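Local structure of sulfhydryl oxidase 1 (Homo sapiens, 3LLK) at residues G110-P113 against H114-G117; S208-P211 against Q212-K215. The protein catalyses the FAD-dependent oxidation of thiols to disulfides, passing the electrons to molecular oxygen. All coordinates share one frame; numbering follows the deposited sequence.

Contact 1: G110-P113 against H114-G117. With FAD (flavin-adenine dinucleotide), chain D.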
ATOM      1  N   GLY A 110      11.957   8.787  -7.362  1.00 30.70           N
ATOM      2  CA  GLY A 110      12.892   9.503  -6.508  1.00 33.82           C
ATOM      3  C   GLY A 110      13.828  10.361  -7.351  1.00 35.61           C
ATOM      4  O   GLY A 110      14.070  10.032  -8.512  1.00 34.23           O
ATOM      5  N   SER A 111      14.342  11.459  -6.793  1.00 37.14           N
ATOM      6  CA  SER A 111      15.266  12.324  -7.536  1.00 39.26           C
ATOM      7  C   SER A 111      16.571  11.557  -7.755  1.00 41.49           C
ATOM      8  O   SER A 111      17.412  11.943  -8.562  1.00 43.20           O
ATOM      9  CB  SER A 111      15.534  13.631  -6.775  1.00 38.67           C
ATOM     10  OG  SER A 111      16.157  13.401  -5.519  1.00 36.77           O
ATOM     11  N   GLU A 112      16.722  10.473  -7.004  1.00 43.60           N
ATOM     12  CA  GLU A 112      17.868   9.578  -7.098  1.00 43.36           C
ATOM     13  C   GLU A 112      17.319   8.169  -6.864  1.00 43.59           C
ATOM     14  O   GLU A 112      16.382   7.980  -6.086  1.00 40.93           O
ATOM     15  CB  GLU A 112      18.929   9.912  -6.048  1.00 45.26           C
ATOM     16  CG  GLU A 112      19.717  11.179  -6.334  1.00 48.80           C
ATOM     17  CD  GLU A 112      20.872  11.379  -5.365  1.00 50.60           C
ATOM     18  OE1 GLU A 112      21.849  10.595  -5.416  1.00 50.67           O
ATOM     19  OE2 GLU A 112      20.800  12.323  -4.547  1.00 52.37           O
ATOM     20  N   PRO A 113      17.895   7.166  -7.541  1.00 42.95           N
ATOM     21  CA  PRO A 113      17.489   5.761  -7.440  1.00 41.19           C
ATOM     22  C   PRO A 113      17.215   5.229  -6.033  1.00 40.80           C
ATOM     23  O   PRO A 113      16.258   4.479  -5.832  1.00 42.12           O
ATOM     24  CB  PRO A 113      18.639   5.028  -8.125  1.00 43.07           C
ATOM     25  CG  PRO A 113      19.023   5.998  -9.216  1.00 43.09           C
ATOM     26  CD  PRO A 113      19.036   7.314  -8.468  1.00 43.16           C
ATOM     27  N   HIS A 114      18.044   5.601  -5.065  1.00 37.11           N
ATOM     28  CA  HIS A 114      17.848   5.116  -3.706  1.00 36.75           C
ATOM     29  C   HIS A 114      16.730   5.836  -2.935  1.00 35.16           C
ATOM     30  O   HIS A 114      16.357   5.409  -1.844  1.00 36.60           O
ATOM     31  CB  HIS A 114      19.161   5.194  -2.914  1.00 36.37           C
ATOM     32  CG  HIS A 114      19.785   6.554  -2.900  1.00 35.73           C
ATOM     33  ND1 HIS A 114      20.558   7.030  -3.936  1.00 36.79           N
ATOM     34  CD2 HIS A 114      19.733   7.550  -1.983  1.00 35.94           C
ATOM     35  CE1 HIS A 114      20.956   8.259  -3.657  1.00 36.62           C
ATOM     36  NE2 HIS A 114      20.469   8.598  -2.478  1.00 36.05           N
ATOM     37  N   PHE A 115      16.203   6.920  -3.494  1.00 32.60           N
ATOM     38  CA  PHE A 115      15.126   7.664  -2.836  1.00 30.11           C
ATOM     39  C   PHE A 115      13.761   7.177  -3.314  1.00 28.65           C
ATOM     40  O   PHE A 115      13.605   6.747  -4.462  1.00 25.32           O
ATOM     41  CB  PHE A 115      15.214   9.166  -3.139  1.00 30.57           C
ATOM     42  CG  PHE A 115      16.335   9.881  -2.435  1.00 32.80           C
ATOM     43  CD1 PHE A 115      17.072  10.858  -3.104  1.00 34.17           C
ATOM     44  CD2 PHE A 115      16.642   9.604  -1.106  1.00 32.95           C
ATOM     45  CE1 PHE A 115      18.102  11.548  -2.458  1.00 35.12           C
ATOM     46  CE2 PHE A 115      17.667  10.288  -0.453  1.00 33.93           C
ATOM     47  CZ  PHE A 115      18.398  11.260  -1.131  1.00 34.62           C
ATOM     48  N   ARG A 116      12.783   7.244  -2.416  1.00 25.24           N
ATOM     49  CA  ARG A 116      11.417   6.873  -2.733  1.00 23.85           C
ATOM     50  C   ARG A 116      11.297   5.508  -3.402  1.00 22.96           C
ATOM     51  O   ARG A 116      11.817   4.511  -2.906  1.00 23.18           O
ATOM     52  CB  ARG A 116      10.823   7.971  -3.622  1.00 24.24           C
ATOM     53  CG  ARG A 116      11.122   9.383  -3.092  1.00 23.58           C
ATOM     54  CD  ARG A 116      10.426  10.474  -3.888  1.00 25.69           C
ATOM     55  NE  ARG A 116       9.004  10.555  -3.554  1.00 26.94           N
ATOM     56  CZ  ARG A 116       8.035  10.794  -4.432  1.00 28.61           C
ATOM     57  NH1 ARG A 116       8.333  10.976  -5.715  1.00 28.26           N
ATOM     58  NH2 ARG A 116       6.768  10.844  -4.030  1.00 25.89           N
ATOM     59  N   GLY A 117      10.588   5.453  -4.520  1.00 20.94           N
ATOM     60  CA  GLY A 117      10.436   4.183  -5.204  1.00 22.19           C
ATOM     61  C   GLY A 117       9.397   3.254  -4.599  1.00 21.39           C
ATOM     62  O   GLY A 117       8.310   3.679  -4.221  1.00 21.53           O
TER
HETATM   63  PA  FAD D 550       5.944   8.333   1.113  1.00 31.41           P
HETATM   64  O1A FAD D 550       6.400   7.026   0.563  1.00 29.19           O
HETATM   65  O2A FAD D 550       5.943   8.647   2.567  1.00 31.66           O
HETATM   66  O5B FAD D 550       4.510   8.681   0.581  1.00 31.46           O
HETATM   67  C5B FAD D 550       3.909   8.162  -0.607  1.00 27.32           C
HETATM   68  C4B FAD D 550       2.998   9.287  -1.021  1.00 27.49           C
HETATM   69  O4B FAD D 550       1.743   9.024  -0.338  1.00 24.24           O
HETATM   70  C3B FAD D 550       3.306  10.800  -1.069  1.00 26.44           C
HETATM   71  O3B FAD D 550       4.041  11.255  -2.204  1.00 29.86           O
HETATM   72  C2B FAD D 550       1.960  11.337  -0.879  1.00 27.18           C
HETATM   73  O2B FAD D 550       1.222  11.531  -2.046  1.00 30.86           O
HETATM   74  C1B FAD D 550       1.213  10.313  -0.011  1.00 25.77           C
HETATM   75  N9A FAD D 550       1.191  10.471   1.409  1.00 23.45           N
HETATM   76  C8A FAD D 550       2.081  11.090   2.326  1.00 22.50           C
HETATM   77  N7A FAD D 550       1.724  11.081   3.567  1.00 22.75           N
HETATM   78  C5A FAD D 550       0.502  10.424   3.510  1.00 23.05           C
HETATM   79  C6A FAD D 550      -0.415  10.139   4.540  1.00 23.17           C
HETATM   80  N6A FAD D 550      -0.232  10.511   5.814  1.00 22.28           N
HETATM   81  N1A FAD D 550      -1.599   9.490   4.249  1.00 25.55           N
HETATM   82  C2A FAD D 550      -1.972   9.161   2.981  1.00 26.47           C
HETATM   83  N3A FAD D 550      -1.066   9.443   1.948  1.00 24.86           N
HETATM   84  C4A FAD D 550       0.170  10.082   2.279  1.00 23.28           C
HETATM   85  N1  FAD D 550      11.703   4.615   6.096  1.00 70.69           N
HETATM   86  C2  FAD D 550      12.704   4.905   6.999  1.00 71.00           C
HETATM   87  O2  FAD D 550      13.719   5.460   6.546  1.00 71.23           O
HETATM   88  N3  FAD D 550      12.342   4.521   8.284  1.00 70.53           N
HETATM   89  C4  FAD D 550      11.140   3.908   8.714  1.00 70.71           C
HETATM   90  O4  FAD D 550      10.991   3.578   9.937  1.00 70.86           O
HETATM   91  C4X FAD D 550      10.203   3.657   7.731  1.00 70.51           C
HETATM   92  N5  FAD D 550       8.999   2.945   8.041  1.00 69.87           N
HETATM   93  C5X FAD D 550       8.043   2.547   7.068  1.00 70.31           C
HETATM   94  C6  FAD D 550       6.959   1.750   7.483  1.00 70.47           C
HETATM   95  C7  FAD D 550       5.993   1.376   6.508  1.00 70.48           C
HETATM   96  C7M FAD D 550       4.847   0.509   7.031  1.00 71.00           C
HETATM   97  C8  FAD D 550       6.108   1.793   5.148  1.00 69.25           C
HETATM   98  C8M FAD D 550       5.177   1.534   3.981  1.00 68.96           C
HETATM   99  C9  FAD D 550       7.214   2.553   4.768  1.00 69.41           C
HETATM  100  C9A FAD D 550       8.256   2.936   5.653  1.00 69.59           C
HETATM  101  N10 FAD D 550       9.494   3.743   5.485  1.00 68.94           N
HETATM  102  C10 FAD D 550      10.493   4.025   6.380  1.00 69.87           C
HETATM  103  C1' FAD D 550       9.614   4.418   4.232  1.00 66.52           C
HETATM  104  C2' FAD D 550       9.052   5.801   4.104  1.00 64.01           C
HETATM  105  O2' FAD D 550       7.806   5.915   4.836  1.00 60.22           O
HETATM  106  C3' FAD D 550       8.810   6.342   2.728  1.00 62.75           C
HETATM  107  O3' FAD D 550       7.988   5.447   1.991  1.00 59.98           O
HETATM  108  C4' FAD D 550       9.979   6.806   1.874  1.00 61.99           C
HETATM  109  O4' FAD D 550      10.951   7.536   2.681  1.00 63.31           O
HETATM  110  C5' FAD D 550       9.685   7.527   0.630  1.00 58.69           C
HETATM  111  O5' FAD D 550       9.074   8.765   1.003  1.00 53.40           O
HETATM  112  P   FAD D 550       8.272   9.687   0.045  1.00 51.79           P
HETATM  113  O1P FAD D 550       8.679  11.029   0.465  1.00 54.35           O
HETATM  114  O2P FAD D 550       8.496   9.375  -1.391  1.00 51.54           O
HETATM  115  O3P FAD D 550       6.699   9.499   0.329  1.00 41.96           O
HETATM  116  O   HOH W   1      12.631   5.962  -6.871  1.00 30.59           O
HETATM  117  O   HOH W   2      14.068   3.549  -4.092  1.00 33.54           O

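Contact 2: S208-P211 against Q212-K215. With FAD (flavin-adenine dinucleotide), chain D.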
ATOM      1  N   SER A 208      18.200  10.891   5.043  1.00 35.18           N
ATOM      2  CA  SER A 208      17.635   9.972   4.049  1.00 36.19           C
ATOM      3  C   SER A 208      16.444  10.532   3.266  1.00 36.39           C
ATOM      4  O   SER A 208      15.858   9.844   2.430  1.00 36.17           O
ATOM      5  CB  SER A 208      17.198   8.681   4.737  1.00 39.22           C
ATOM      6  OG  SER A 208      16.170   8.936   5.681  1.00 41.36           O
ATOM      7  N   GLU A 209      16.094  11.782   3.535  1.00 35.35           N
ATOM      8  CA  GLU A 209      14.970  12.430   2.868  1.00 34.26           C
ATOM      9  C   GLU A 209      15.319  12.884   1.450  1.00 33.52           C
ATOM     10  O   GLU A 209      16.348  13.516   1.229  1.00 32.13           O
ATOM     11  CB  GLU A 209      14.532  13.637   3.699  1.00 33.29           C
ATOM     12  CG  GLU A 209      13.346  14.406   3.158  1.00 33.52           C
ATOM     13  CD  GLU A 209      13.054  15.634   4.003  1.00 35.38           C
ATOM     14  OE1 GLU A 209      13.896  16.562   4.009  1.00 34.22           O
ATOM     15  OE2 GLU A 209      11.997  15.661   4.673  1.00 33.13           O
ATOM     16  N   ASP A 210      14.467  12.550   0.488  1.00 31.71           N
ATOM     17  CA  ASP A 210      14.687  12.972  -0.895  1.00 32.87           C
ATOM     18  C   ASP A 210      14.533  14.498  -0.887  1.00 33.01           C
ATOM     19  O   ASP A 210      13.456  15.017  -0.606  1.00 33.48           O
ATOM     20  CB  ASP A 210      13.638  12.327  -1.814  1.00 31.92           C
ATOM     21  CG  ASP A 210      13.944  12.527  -3.294  1.00 32.66           C
ATOM     22  OD1 ASP A 210      13.548  11.656  -4.099  1.00 31.69           O
ATOM     23  OD2 ASP A 210      14.567  13.548  -3.652  1.00 32.84           O
ATOM     24  N   PRO A 211      15.615  15.236  -1.186  1.00 34.73           N
ATOM     25  CA  PRO A 211      15.548  16.703  -1.193  1.00 33.70           C
ATOM     26  C   PRO A 211      14.419  17.280  -2.036  1.00 35.43           C
ATOM     27  O   PRO A 211      13.853  18.329  -1.706  1.00 36.04           O
ATOM     28  CB  PRO A 211      16.921  17.107  -1.721  1.00 35.20           C
ATOM     29  CG  PRO A 211      17.812  16.001  -1.224  1.00 33.99           C
ATOM     30  CD  PRO A 211      16.972  14.776  -1.535  1.00 34.22           C
ATOM     31  N   GLN A 212      14.077  16.589  -3.116  1.00 34.92           N
ATOM     32  CA  GLN A 212      13.032  17.065  -4.010  1.00 36.56           C
ATOM     33  C   GLN A 212      11.619  16.774  -3.518  1.00 35.64           C
ATOM     34  O   GLN A 212      10.649  17.275  -4.077  1.00 36.39           O
ATOM     35  CB  GLN A 212      13.244  16.464  -5.402  1.00 39.45           C
ATOM     36  CG  GLN A 212      13.349  17.499  -6.519  1.00 44.60           C
ATOM     37  CD  GLN A 212      14.182  18.712  -6.124  1.00 45.00           C
ATOM     38  OE1 GLN A 212      15.332  18.586  -5.703  1.00 47.46           O
ATOM     39  NE2 GLN A 212      13.597  19.893  -6.258  1.00 46.92           N
ATOM     40  N   PHE A 213      11.504  15.971  -2.467  1.00 33.96           N
ATOM     41  CA  PHE A 213      10.199  15.623  -1.911  1.00 32.88           C
ATOM     42  C   PHE A 213      10.253  15.626  -0.383  1.00 33.57           C
ATOM     43  O   PHE A 213      10.210  14.575   0.256  1.00 31.42           O
ATOM     44  CB  PHE A 213       9.782  14.247  -2.430  1.00 31.51           C
ATOM     45  CG  PHE A 213       9.574  14.210  -3.916  1.00 30.44           C
ATOM     46  CD1 PHE A 213       8.354  14.598  -4.473  1.00 29.85           C
ATOM     47  CD2 PHE A 213      10.611  13.839  -4.765  1.00 30.48           C
ATOM     48  CE1 PHE A 213       8.170  14.621  -5.852  1.00 30.04           C
ATOM     49  CE2 PHE A 213      10.437  13.858  -6.153  1.00 32.96           C
ATOM     50  CZ  PHE A 213       9.209  14.253  -6.694  1.00 30.23           C
ATOM     51  N   PRO A 214      10.352  16.822   0.220  1.00 34.87           N
ATOM     52  CA  PRO A 214      10.419  16.993   1.677  1.00 35.43           C
ATOM     53  C   PRO A 214       9.203  16.413   2.384  1.00 35.92           C
ATOM     54  O   PRO A 214       8.084  16.519   1.887  1.00 36.69           O
ATOM     55  CB  PRO A 214      10.488  18.511   1.847  1.00 34.87           C
ATOM     56  CG  PRO A 214      11.071  18.987   0.557  1.00 36.76           C
ATOM     57  CD  PRO A 214      10.386  18.129  -0.460  1.00 35.10           C
ATOM     58  N   LYS A 215       9.425  15.812   3.547  1.00 35.96           N
ATOM     59  CA  LYS A 215       8.338  15.235   4.327  1.00 36.57           C
ATOM     60  C   LYS A 215       7.487  16.342   4.946  1.00 36.34           C
ATOM     61  O   LYS A 215       8.011  17.354   5.408  1.00 36.58           O
ATOM     62  CB  LYS A 215       8.900  14.356   5.447  1.00 37.09           C
ATOM     63  CG  LYS A 215       9.694  13.153   4.977  1.00 36.72           C
ATOM     64  CD  LYS A 215       8.827  12.208   4.166  1.00 37.47           C
ATOM     65  CE  LYS A 215       9.578  10.943   3.811  1.00 36.44           C
ATOM     66  NZ  LYS A 215       8.731  10.017   3.010  1.00 41.89           N
TER
HETATM   67  PA  FAD D 550       5.944   8.333   1.113  1.00 31.41           P
HETATM   68  O1A FAD D 550       6.400   7.026   0.563  1.00 29.19           O
HETATM   69  O2A FAD D 550       5.943   8.647   2.567  1.00 31.66           O
HETATM   70  O5B FAD D 550       4.510   8.681   0.581  1.00 31.46           O
HETATM   71  C5B FAD D 550       3.909   8.162  -0.607  1.00 27.32           C
HETATM   72  C4B FAD D 550       2.998   9.287  -1.021  1.00 27.49           C
HETATM   73  O4B FAD D 550       1.743   9.024  -0.338  1.00 24.24           O
HETATM   74  C3B FAD D 550       3.306  10.800  -1.069  1.00 26.44           C
HETATM   75  O3B FAD D 550       4.041  11.255  -2.204  1.00 29.86           O
HETATM   76  C2B FAD D 550       1.960  11.337  -0.879  1.00 27.18           C
HETATM   77  O2B FAD D 550       1.222  11.531  -2.046  1.00 30.86           O
HETATM   78  C1B FAD D 550       1.213  10.313  -0.011  1.00 25.77           C
HETATM   79  N9A FAD D 550       1.191  10.471   1.409  1.00 23.45           N
HETATM   80  C8A FAD D 550       2.081  11.090   2.326  1.00 22.50           C
HETATM   81  N7A FAD D 550       1.724  11.081   3.567  1.00 22.75           N
HETATM   82  C5A FAD D 550       0.502  10.424   3.510  1.00 23.05           C
HETATM   83  C6A FAD D 550      -0.415  10.139   4.540  1.00 23.17           C
HETATM   84  N6A FAD D 550      -0.232  10.511   5.814  1.00 22.28           N
HETATM   85  N1A FAD D 550      -1.599   9.490   4.249  1.00 25.55           N
HETATM   86  C2A FAD D 550      -1.972   9.161   2.981  1.00 26.47           C
HETATM   87  N3A FAD D 550      -1.066   9.443   1.948  1.00 24.86           N
HETATM   88  C4A FAD D 550       0.170  10.082   2.279  1.00 23.28           C
HETATM   89  N1  FAD D 550      11.703   4.615   6.096  1.00 70.69           N
HETATM   90  C2  FAD D 550      12.704   4.905   6.999  1.00 71.00           C
HETATM   91  O2  FAD D 550      13.719   5.460   6.546  1.00 71.23           O
HETATM   92  N3  FAD D 550      12.342   4.521   8.284  1.00 70.53           N
HETATM   93  C4  FAD D 550      11.140   3.908   8.714  1.00 70.71           C
HETATM   94  O4  FAD D 550      10.991   3.578   9.937  1.00 70.86           O
HETATM   95  C4X FAD D 550      10.203   3.657   7.731  1.00 70.51           C
HETATM   96  N5  FAD D 550       8.999   2.945   8.041  1.00 69.87           N
HETATM   97  C5X FAD D 550       8.043   2.547   7.068  1.00 70.31           C
HETATM   98  C6  FAD D 550       6.959   1.750   7.483  1.00 70.47           C
HETATM   99  C7  FAD D 550       5.993   1.376   6.508  1.00 70.48           C
HETATM  100  C7M FAD D 550       4.847   0.509   7.031  1.00 71.00           C
HETATM  101  C8  FAD D 550       6.108   1.793   5.148  1.00 69.25           C
HETATM  102  C8M FAD D 550       5.177   1.534   3.981  1.00 68.96           C
HETATM  103  C9  FAD D 550       7.214   2.553   4.768  1.00 69.41           C
HETATM  104  C9A FAD D 550       8.256   2.936   5.653  1.00 69.59           C
HETATM  105  N10 FAD D 550       9.494   3.743   5.485  1.00 68.94           N
HETATM  106  C10 FAD D 550      10.493   4.025   6.380  1.00 69.87           C
HETATM  107  C1' FAD D 550       9.614   4.418   4.232  1.00 66.52           C
HETATM  108  C2' FAD D 550       9.052   5.801   4.104  1.00 64.01           C
HETATM  109  O2' FAD D 550       7.806   5.915   4.836  1.00 60.22           O
HETATM  110  C3' FAD D 550       8.810   6.342   2.728  1.00 62.75           C
HETATM  111  O3' FAD D 550       7.988   5.447   1.991  1.00 59.98           O
HETATM  112  C4' FAD D 550       9.979   6.806   1.874  1.00 61.99           C
HETATM  113  O4' FAD D 550      10.951   7.536   2.681  1.00 63.31           O
HETATM  114  C5' FAD D 550       9.685   7.527   0.630  1.00 58.69           C
HETATM  115  O5' FAD D 550       9.074   8.765   1.003  1.00 53.40           O
HETATM  116  P   FAD D 550       8.272   9.687   0.045  1.00 51.79           P
HETATM  117  O1P FAD D 550       8.679  11.029   0.465  1.00 54.35           O
HETATM  118  O2P FAD D 550       8.496   9.375  -1.391  1.00 51.54           O
HETATM  119  O3P FAD D 550       6.699   9.499   0.329  1.00 41.96           O
HETATM  120  O   HOH W   3      10.653  17.816   5.698  1.00 32.46           O

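Contact 1: G110-P113 against H114-G117
Glu112 and Phe115 close a type I beta turn, Phe115 N donating to Glu112 O over 2.8 Å. The Glu112 side chain lies alongside those of His114 and Phe115. Glu112 OE1 stands at the edge of the imidazole, 3.1 Å from His114 CE1, while Glu112 OE2 comes within 3.5 Å of Phe115 CE1 with the carboxylate turned 86° from the phenyl plane. His114 has CG between its backbone N and carbonyl carbon (chi1 55°), which brings NE2 over one face of Phe115, near the rim. Behind the turn, Gly110 CA makes a CH...O contact of 3.5 Å with Phe115 O, where a beta carbon would collide; a water also bridges Gly110 N to Phe115 O. Arg116 runs past Gly110 and sends NE to FAD O2P, 2.5 Å away, meeting the phosphate with the guanidinium edge, while NH1 is bonded to Gln109 O. Were a leucine here, FAD O2P would probably lose its charged donor at NE and Gln109 O its side-chain donor. Gly117 is the N-cap of helix 118-134, and the whole turn lies in the loop joining that helix to helix 95-98, at the surface beside the FAD pocket.

Contact 2: S208-P211 against Q212-K215
Asp210 and Phe213 are the first and last residues of a type I beta turn, and the Asp210 side chain adds an Asx turn nested on the same residues, a combination well known where an aspartate opens a turn. The segment belongs to the Erv1/Alr part of the chain, in the loop between helix 185-203 and helix 239-249.

Three hydrogen bonds hold the chain in this shape. Phe213 N reaches Asp210 O at 2.9 Å, closing the beta turn, and Gln212 N reaches Asp210 OD2 at 3.1 Å from above the carboxylate plane. With CG anti to the backbone N (chi1 -170°), the Asp210 carboxylate follows the turn forward, where OD2 is shared between Gln212 N and Ser111 OG. The third bond spans more of the chain: Lys215 N points at Glu209 OE2 almost straight (175°) over 2.8 Å. The extended glutamate thus ties the backbone at Lys215 back to the residue before the turn, and OE2 also accepts from Gly205 N.

Van der Waals contacts between carbon and oxygen fill in around these bonds. Asp210 OD1 lies at the edge of the Phe213 ring, 3.7 Å from CD2, with the two planes 79° apart. Pro214 CG rests 3.6 Å from Pro211 O, one proline against the carbonyl of another.

Lys215 supplies the positive charge, its aliphatic part sliding past Glu209 in the opposite direction as its ammonium leads away to FAD. NZ makes weak hydrogen bonds to O2A of the diphosphate and to O4' of the ribityl chain, and its fit against the phosphate is so tight that its exact position is doubtful. At the other end of the lysine, one water donates to both Glu209 OE2 and Lys215 O, each 2.7 Å away.

How the contacts relate
Two turns far apart in sequence meet at one cofactor: contacts 1 and 2 have centres about 9 Å apart, and FAD touches both. Asp210 is the main bridge between them. Its OD2 probably takes a hydrogen bond from Ser111 OG at 2.5 Å, and its OD1 packs 3.1 Å from Phe115 CB and 3.3 Å from Gly110 CA, so the aspartate that shapes contact 2 is also seated on contact 1. A cation-pi pairing of Arg116 with Phe213 is a further link between the two turns. Together, Arg116 and Lys215 bring positive charge to the FAD diphosphate, whereas Trp123, His196 and Asn200 contribute further hydrogen bonds to the cofactor.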